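Local structure of mandelate racemase/muconate lactonizing enzyme-like protein (3CYJ) at residues 227-232 and 261-266; 220-225 and 247-252. The protein is of unknown function but belongs to the enolase superfamily, pairing an N-terminal capping domain with a TIM-barrel-like domain that holds a sodium ion. One frame throughout, in Å; residues are numbered along the deposited sequence. Where two conformers were deposited one is given.

Contact 1. Residues 227-232 and 261-266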
ATOM      1  N   GLU A 227      11.356  -7.342  17.374  1.00 55.31           N
ATOM      2  CA  GLU A 227       9.920  -7.031  17.319  1.00 55.81           C
ATOM      3  C   GLU A 227       9.680  -5.767  16.510  1.00 54.12           C
ATOM      4  O   GLU A 227       8.566  -5.530  16.071  1.00 54.33           O
ATOM      5  CB  GLU A 227       9.341  -6.844  18.726  1.00 57.06           C
ATOM      6  CG  GLU A 227       8.675  -8.113  19.301  1.00 62.52           C
ATOM      7  CD  GLU A 227       7.137  -8.115  19.191  1.00 67.26           C
ATOM      8  OE1 GLU A 227       6.610  -8.177  18.049  1.00 72.00           O
ATOM      9  OE2 GLU A 227       6.455  -8.061  20.248  1.00 69.13           O
ATOM     10  N   ASP A 228      10.717  -4.955  16.303  1.00 52.02           N
ATOM     11  CA  ASP A 228      10.559  -3.693  15.565  1.00 51.21           C
ATOM     12  C   ASP A 228      10.763  -3.868  14.071  1.00 50.76           C
ATOM     13  O   ASP A 228      11.801  -3.499  13.550  1.00 49.93           O
ATOM     14  CB  ASP A 228      11.506  -2.599  16.107  1.00 50.61           C
ATOM     15  CG  ASP A 228      11.342  -1.264  15.369  1.00 50.32           C
ATOM     16  OD1 ASP A 228      10.319  -1.079  14.701  1.00 47.95           O
ATOM     17  OD2 ASP A 228      12.238  -0.388  15.442  1.00 52.38           O
ATOM     18  N   ARG A 229       9.772  -4.406  13.372  1.00 50.81           N
ATOM     19  CA  ARG A 229       9.930  -4.666  11.926  1.00 52.17           C
ATOM     20  C   ARG A 229      10.038  -3.417  11.040  1.00 51.97           C
ATOM     21  O   ARG A 229      10.790  -3.405  10.052  1.00 51.83           O
ATOM     22  CB  ARG A 229       8.860  -5.634  11.411  1.00 52.86           C
ATOM     23  CG  ARG A 229       8.697  -6.858  12.302  1.00 55.71           C
ATOM     24  CD  ARG A 229       7.727  -7.891  11.717  1.00 62.82           C
ATOM     25  NE  ARG A 229       6.566  -7.288  11.051  1.00 65.88           N
ATOM     26  CZ  ARG A 229       5.397  -7.055  11.656  1.00 68.66           C
ATOM     27  NH1 ARG A 229       5.245  -7.368  12.945  1.00 64.97           N
ATOM     28  NH2 ARG A 229       4.389  -6.498  10.973  1.00 69.83           N
ATOM     29  N   GLU A 230       9.328  -2.349  11.389  1.00 51.65           N
ATOM     30  CA  GLU A 230       9.494  -1.111  10.643  1.00 51.25           C
ATOM     31  C   GLU A 230      10.915  -0.531  10.777  1.00 50.07           C
ATOM     32  O   GLU A 230      11.472   0.038   9.821  1.00 48.68           O
ATOM     33  CB  GLU A 230       8.474  -0.089  11.109  1.00 52.75           C
ATOM     34  CG  GLU A 230       8.906   1.381  10.862  1.00 57.25           C
ATOM     35  CD  GLU A 230       8.695   1.790   9.402  1.00 64.80           C
ATOM     36  OE1 GLU A 230       9.434   2.697   8.915  1.00 64.51           O
ATOM     37  OE2 GLU A 230       7.794   1.178   8.748  1.00 68.08           O
ATOM     38  N   GLY A 231      11.500  -0.666  11.974  1.00 48.17           N
ATOM     39  CA  GLY A 231      12.909  -0.303  12.131  1.00 46.43           C
ATOM     40  C   GLY A 231      13.888  -1.133  11.297  1.00 44.74           C
ATOM     41  O   GLY A 231      14.868  -0.601  10.765  1.00 44.13           O
ATOM     42  N   LEU A 232      13.646  -2.442  11.233  1.00 43.20           N
ATOM     43  CA  LEU A 232      14.474  -3.354  10.478  1.00 43.47           C
ATOM     44  C   LEU A 232      14.376  -3.043   8.998  1.00 43.72           C
ATOM     45  O   LEU A 232      15.385  -2.989   8.296  1.00 43.85           O
ATOM     46  CB  LEU A 232      14.036  -4.800  10.724  1.00 43.34           C
ATOM     47  CG  LEU A 232      14.475  -5.473  12.020  1.00 43.56           C
ATOM     48  CD1 LEU A 232      13.848  -6.838  12.122  1.00 43.39           C
ATOM     49  CD2 LEU A 232      15.994  -5.587  12.085  1.00 43.06           C
ATOM     50  N   ALA A 261      10.842 -12.129   7.054  1.00 39.87           N
ATOM     51  CA  ALA A 261      11.473 -12.309   5.747  1.00 40.00           C
ATOM     52  C   ALA A 261      11.260 -11.088   4.881  1.00 40.47           C
ATOM     53  O   ALA A 261      12.101 -10.758   4.072  1.00 42.66           O
ATOM     54  CB  ALA A 261      10.994 -13.562   5.043  1.00 38.64           C
ATOM     55  N   GLY A 262      10.156 -10.376   5.037  1.00 40.99           N
ATOM     56  CA  GLY A 262       9.978  -9.152   4.238  1.00 39.51           C
ATOM     57  C   GLY A 262      10.754  -7.937   4.729  1.00 40.63           C
ATOM     58  O   GLY A 262      10.611  -6.868   4.134  1.00 40.66           O
ATOM     59  N   CYS A 263      11.590  -8.078   5.775  1.00 40.65           N
ATOM     60  CA  CYS A 263      12.198  -6.900   6.442  1.00 42.05           C
ATOM     61  C   CYS A 263      13.677  -6.913   6.515  1.00 41.22           C
ATOM     62  O   CYS A 263      14.254  -5.893   6.896  1.00 41.98           O
ATOM     63  CB  CYS A 263      11.758  -6.802   7.919  1.00 42.29           C
ATOM     64  SG  CYS A 263      10.048  -6.562   8.076  1.00 50.80           S
ATOM     65  N   VAL A 264      14.290  -8.067   6.243  1.00 41.10           N
ATOM     66  CA  VAL A 264      15.745  -8.267   6.433  1.00 39.84           C
ATOM     67  C   VAL A 264      16.435  -8.696   5.150  1.00 40.17           C
ATOM     68  O   VAL A 264      15.756  -9.089   4.185  1.00 38.98           O
ATOM     69  CB  VAL A 264      16.076  -9.366   7.511  1.00 40.45           C
ATOM     70  CG1 VAL A 264      15.584  -8.946   8.907  1.00 39.97           C
ATOM     71  CG2 VAL A 264      15.494 -10.724   7.144  1.00 36.91           C
ATOM     72  N   ASP A 265      17.782  -8.634   5.150  1.00 38.89           N
ATOM     73  CA  ASP A 265      18.571  -9.229   4.081  1.00 38.61           C
ATOM     74  C   ASP A 265      18.860 -10.710   4.370  1.00 38.41           C
ATOM     75  O   ASP A 265      19.045 -11.510   3.435  1.00 39.25           O
ATOM     76  CB  ASP A 265      19.903  -8.479   3.893  1.00 38.98           C
ATOM     77  CG  ASP A 265      19.709  -6.966   3.682  1.00 42.13           C
ATOM     78  OD1 ASP A 265      18.989  -6.587   2.730  1.00 50.06           O
ATOM     79  OD2 ASP A 265      20.255  -6.150   4.453  1.00 37.75           O
ATOM     80  N   ILE A 266      18.982 -11.067   5.649  1.00 36.75           N
ATOM     81  CA  ILE A 266      19.320 -12.423   6.035  1.00 36.97           C
ATOM     82  C   ILE A 266      18.428 -12.917   7.191  1.00 37.47           C
ATOM     83  O   ILE A 266      18.333 -12.271   8.224  1.00 36.53           O
ATOM     84  CB  ILE A 266      20.838 -12.574   6.440  1.00 37.48           C
ATOM     85  CG1 ILE A 266      21.764 -12.081   5.322  1.00 37.80           C
ATOM     86  CG2 ILE A 266      21.168 -14.043   6.760  1.00 35.10           C
ATOM     87  CD1 ILE A 266      23.194 -12.338   5.537  1.00 40.15           C
TER

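Contact 2. Residues 220-225 and 247-252. With NA (sodium ion), chain E.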
ATOM      1  N   LEU A 220      25.225  -6.896   9.968  1.00 39.26           N
ATOM      2  CA  LEU A 220      24.747  -6.167  11.132  1.00 38.21           C
ATOM      3  C   LEU A 220      23.505  -6.894  11.642  1.00 38.30           C
ATOM      4  O   LEU A 220      22.454  -6.792  11.047  1.00 37.44           O
ATOM      5  CB  LEU A 220      24.441  -4.684  10.800  1.00 38.12           C
ATOM      6  CG  LEU A 220      23.765  -3.863  11.935  1.00 39.22           C
ATOM      7  CD1 LEU A 220      24.482  -4.083  13.312  1.00 35.68           C
ATOM      8  CD2 LEU A 220      23.636  -2.388  11.627  1.00 37.41           C
ATOM      9  N   GLU A 221      23.655  -7.603  12.768  1.00 38.32           N
ATOM     10  CA  GLU A 221      22.588  -8.388  13.326  1.00 39.32           C
ATOM     11  C   GLU A 221      21.816  -7.650  14.461  1.00 39.70           C
ATOM     12  O   GLU A 221      22.417  -7.017  15.347  1.00 38.60           O
ATOM     13  CB  GLU A 221      23.144  -9.703  13.840  1.00 39.26           C
ATOM     14  CG  GLU A 221      22.033 -10.651  14.202  1.00 42.44           C
ATOM     15  CD  GLU A 221      22.552 -11.887  14.942  1.00 50.29           C
ATOM     16  OE1 GLU A 221      23.749 -12.251  14.746  1.00 49.80           O
ATOM     17  OE2 GLU A 221      21.754 -12.474  15.726  1.00 49.58           O
ATOM     18  N   GLU A 222      20.484  -7.743  14.415  1.00 40.11           N
ATOM     19  CA  GLU A 222      19.639  -7.197  15.471  1.00 41.04           C
ATOM     20  C   GLU A 222      19.971  -5.759  15.849  1.00 40.65           C
ATOM     21  O   GLU A 222      20.123  -5.438  17.037  1.00 40.08           O
ATOM     22  CB  GLU A 222      19.693  -8.090  16.704  1.00 41.57           C
ATOM     23  CG  GLU A 222      18.869  -9.381  16.495  1.00 48.16           C
ATOM     24  CD  GLU A 222      18.994 -10.413  17.650  1.00 57.06           C
ATOM     25  OE1 GLU A 222      19.808 -10.212  18.583  1.00 58.03           O
ATOM     26  OE2 GLU A 222      18.283 -11.450  17.609  1.00 61.48           O
ATOM     27  N   PRO A 223      20.012  -4.871  14.834  1.00 40.65           N
ATOM     28  CA  PRO A 223      20.385  -3.504  15.172  1.00 39.96           C
ATOM     29  C   PRO A 223      19.313  -2.886  16.099  1.00 40.94           C
ATOM     30  O   PRO A 223      19.653  -2.098  16.986  1.00 41.05           O
ATOM     31  CB  PRO A 223      20.402  -2.799  13.826  1.00 37.69           C
ATOM     32  CG  PRO A 223      19.422  -3.622  12.925  1.00 40.31           C
ATOM     33  CD  PRO A 223      19.563  -5.042  13.415  1.00 40.20           C
ATOM     34  N   VAL A 224      18.039  -3.205  15.849  1.00 41.17           N
ATOM     35  CA  VAL A 224      16.954  -2.735  16.700  1.00 42.77           C
ATOM     36  C   VAL A 224      16.248  -3.950  17.273  1.00 45.14           C
ATOM     37  O   VAL A 224      16.529  -5.081  16.840  1.00 44.83           O
ATOM     38  CB  VAL A 224      15.930  -1.820  15.946  1.00 42.35           C
ATOM     39  CG1 VAL A 224      16.590  -0.533  15.517  1.00 37.22           C
ATOM     40  CG2 VAL A 224      15.250  -2.567  14.772  1.00 38.53           C
ATOM     41  N   SER A 225      15.325  -3.743  18.214  1.00 48.19           N
ATOM     42  CA  SER A 225      14.494  -4.888  18.646  1.00 51.52           C
ATOM     43  C   SER A 225      13.918  -5.635  17.466  1.00 52.63           C
ATOM     44  O   SER A 225      13.358  -5.012  16.566  1.00 53.75           O
ATOM     45  CB  SER A 225      13.327  -4.451  19.472  1.00 52.71           C
ATOM     46  OG  SER A 225      12.407  -5.552  19.586  1.00 57.58           O
ATOM     47  N   ALA A 247      18.301 -10.815  11.198  1.00 38.66           N
ATOM     48  CA  ALA A 247      17.496 -10.931  12.414  1.00 39.70           C
ATOM     49  C   ALA A 247      16.784 -12.250  12.411  1.00 40.27           C
ATOM     50  O   ALA A 247      16.721 -12.881  11.376  1.00 39.55           O
ATOM     51  CB  ALA A 247      16.516  -9.778  12.510  1.00 40.14           C
ATOM     52  N   GLY A 248      16.272 -12.685  13.564  1.00 42.93           N
ATOM     53  CA  GLY A 248      15.439 -13.865  13.579  1.00 46.90           C
ATOM     54  C   GLY A 248      15.393 -14.867  14.708  1.00 50.32           C
ATOM     55  O   GLY A 248      14.506 -15.761  14.699  1.00 52.05           O
ATOM     56  N   GLU A 249      16.300 -14.808  15.669  1.00 51.66           N
ATOM     57  CA  GLU A 249      16.183 -15.798  16.784  1.00 54.26           C
ATOM     58  C   GLU A 249      14.874 -15.943  17.615  1.00 54.93           C
ATOM     59  O   GLU A 249      14.637 -17.001  18.189  1.00 55.18           O
ATOM     60  CB  GLU A 249      17.332 -15.665  17.758  1.00 54.30           C
ATOM     61  CG  GLU A 249      17.610 -14.223  18.175  1.00 56.77           C
ATOM     62  CD  GLU A 249      18.521 -14.164  19.354  1.00 59.45           C
ATOM     63  OE1 GLU A 249      19.344 -13.221  19.471  1.00 62.96           O
ATOM     64  OE2 GLU A 249      18.414 -15.097  20.174  1.00 61.57           O
ATOM     65  N   TYR A 250      14.026 -14.929  17.701  1.00 55.22           N
ATOM     66  CA  TYR A 250      12.932 -15.040  18.668  1.00 54.97           C
ATOM     67  C   TYR A 250      11.560 -15.366  18.123  1.00 55.71           C
ATOM     68  O   TYR A 250      10.607 -15.302  18.870  1.00 56.98           O
ATOM     69  CB  TYR A 250      12.839 -13.778  19.518  1.00 54.47           C
ATOM     70  CG  TYR A 250      14.136 -13.474  20.252  1.00 54.38           C
ATOM     71  CD1 TYR A 250      14.611 -14.326  21.254  1.00 52.02           C
ATOM     72  CD2 TYR A 250      14.893 -12.353  19.931  1.00 49.36           C
ATOM     73  CE1 TYR A 250      15.815 -14.033  21.934  1.00 50.85           C
ATOM     74  CE2 TYR A 250      16.073 -12.065  20.605  1.00 47.96           C
ATOM     75  CZ  TYR A 250      16.530 -12.903  21.597  1.00 47.60           C
ATOM     76  OH  TYR A 250      17.715 -12.624  22.238  1.00 48.00           O
ATOM     77  N   GLU A 251      11.432 -15.731  16.850  1.00 55.77           N
ATOM     78  CA  GLU A 251      10.106 -15.975  16.296  1.00 55.34           C
ATOM     79  C   GLU A 251       9.687 -17.363  16.645  1.00 55.47           C
ATOM     80  O   GLU A 251      10.543 -18.237  16.816  1.00 56.04           O
ATOM     81  CB  GLU A 251      10.115 -15.788  14.763  1.00 55.96           C
ATOM     82  CG  GLU A 251      10.230 -14.332  14.342  1.00 53.90           C
ATOM     83  CD  GLU A 251      11.578 -13.810  14.591  1.00 54.59           C
ATOM     84  OE1 GLU A 251      12.502 -14.640  14.486  1.00 56.59           O
ATOM     85  OE2 GLU A 251      11.723 -12.597  14.906  1.00 55.54           O
ATOM     86  N   TRP A 252       8.374 -17.575  16.748  1.00 55.38           N
ATOM     87  CA  TRP A 252       7.893 -18.909  17.090  0.50 55.21           C
ATOM     88  C   TRP A 252       6.646 -19.293  16.212  1.00 55.81           C
ATOM     89  O   TRP A 252       6.013 -20.329  16.397  1.00 56.35           O
ATOM     90  CB  TRP A 252       7.708 -19.046  18.641  0.50 54.51           C
ATOM     91  CG  TRP A 252       8.610 -18.060  19.562  0.50 51.72           C
ATOM     92  CD1 TRP A 252       8.409 -16.705  19.749  0.50 49.49           C
ATOM     93  CD2 TRP A 252       9.773 -18.388  20.380  0.50 47.20           C
ATOM     94  NE1 TRP A 252       9.367 -16.189  20.609  0.50 46.24           N
ATOM     95  CE2 TRP A 252      10.206 -17.193  21.004  0.50 45.24           C
ATOM     96  CE3 TRP A 252      10.493 -19.559  20.622  0.50 46.98           C
ATOM     97  CZ2 TRP A 252      11.310 -17.147  21.866  0.50 45.61           C
ATOM     98  CZ3 TRP A 252      11.602 -19.502  21.480  0.50 45.14           C
ATOM     99  CH2 TRP A 252      12.004 -18.302  22.074  0.50 44.18           C
TER
HETATM  100 NA    NA E 371      21.869 -11.953  18.269  1.00 55.39          NA
HETATM  101  O   HOH W   1      19.135 -10.584  21.361  1.00 43.71           O
HETATM  102  O   HOH W   2      16.029 -11.493  16.223  1.00 46.80           O

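Contact 1. Residues 227-232 and 261-266
Leu232 and Arg229 pack against Cys263 and Val264 in a small, buried, mainly apolar contact in the outer layer of the barrel domain. It sets the first turn of helix 229-238 against the loop leading from helix 254-261 into strand 266-269. Only 185 Å² is buried, both sides summed, and the nearest CA atoms are those of Leu232 and Cys263, 5.8 Å apart.

Cys263 is the central side chain, pointing at the helix turn. Its CB meets Leu232 CB at 4.1 Å. With chi1 at -63°, its SG stands anti to the carbonyl carbon and reaches Arg229, lying 3.7 Å from Arg229 CB. Farther along the loop, Val264 CG1 receives the end of the leucine, with Leu232 CD1 at 4.2 Å. Leu232 thus uses its root on one loop residue and a branch tip on the next. The nearest polar pair, Leu232 O and Cys263 O at 3.4 Å, consists of two acceptors and supplies no bond.

The polar atoms of Asp228 and Arg229 have partners beside this interface. Asp228 is the N-cap of the helix: Gly231 N donates to Asp228 OD1 at 3.0 Å with an N-H...O angle of 156°, approaching from above the carboxylate plane. The same oxygen forms a salt bridge with Arg201. Against the loop, Arg229 offers its CB, while its NH1 pairs with Asp259 of the second subunit.

Between the two segments, then, the contact rests on carbon and sulfur surfaces. A polar tie follows one turn further along the helix, where Arg236 NH1 bonds Gly262 O. The cap holds Gly231 N at the helix start, and the ion pair links Arg229 to the second subunit.

Contact 2. Residues 220-225 and 247-252
Carboxylate against carboxylate, Glu222 and Glu249 meet where the chain leaves the C-terminal ends of barrel strands 219-221 and 244-247. Their extended side chains run at about a right angle, yet the carboxylate planes differ by only 3°, and Glu222 OE2 lies 2.8 Å from Glu249 OE1.

Residues 220-225 supply two metal bonds. Glu221 OE2 binds the sodium ion at 2.6 Å and Glu222 OE1 at 2.7 Å, with Asp194 as a further ligand.

Two waters bridge the segments. One donates to Glu222 OE1 (2.9 Å) and is hydrogen-bonded to Tyr250 OH, lying in the plane of the ring at its edge. The other donates to Glu222 OE2 at 2.6 Å and accepts from Gly248 N at 2.9 Å.

Across the contact, Glu222 OE2 approaches the Tyr250 ring obliquely, 3.8 Å from Tyr250 CE2. Within 247-252, chi1 of 47° places Glu249 CG between its backbone N and carbonyl carbon, over one face of that ring, offset toward the rim.

Glu222 OE1 thus takes both the sodium ion and a water, and OE2 the other water. The sodium ion and Arg273, which forms a salt bridge with Glu249 OE2, probably offset the charge of this acid-rich cluster.

From the N terminus the segments come in the order 220-225, 227-232, 247-252 and 261-266, so the two contacts cross. Contact 2 closes a loop of 21 residues that includes helix 229-238 and most of strand 244-247; contact 1 closes one of 28 residues that includes strand 244-247 and most of helix 254-261. The loops share the remainder of helix 229-238 and most of strand 244-247, tied at the metal-facing strand ends by contact 2 and in the helical layer by contact 1. Their centres are 8 Å apart and they pack directly: Leu232 CD2 lies 3.8 Å from Pro223 CD, and Val264 CG1 lies 3.8 Å from Ala247 CB. Both also touch the second subunit.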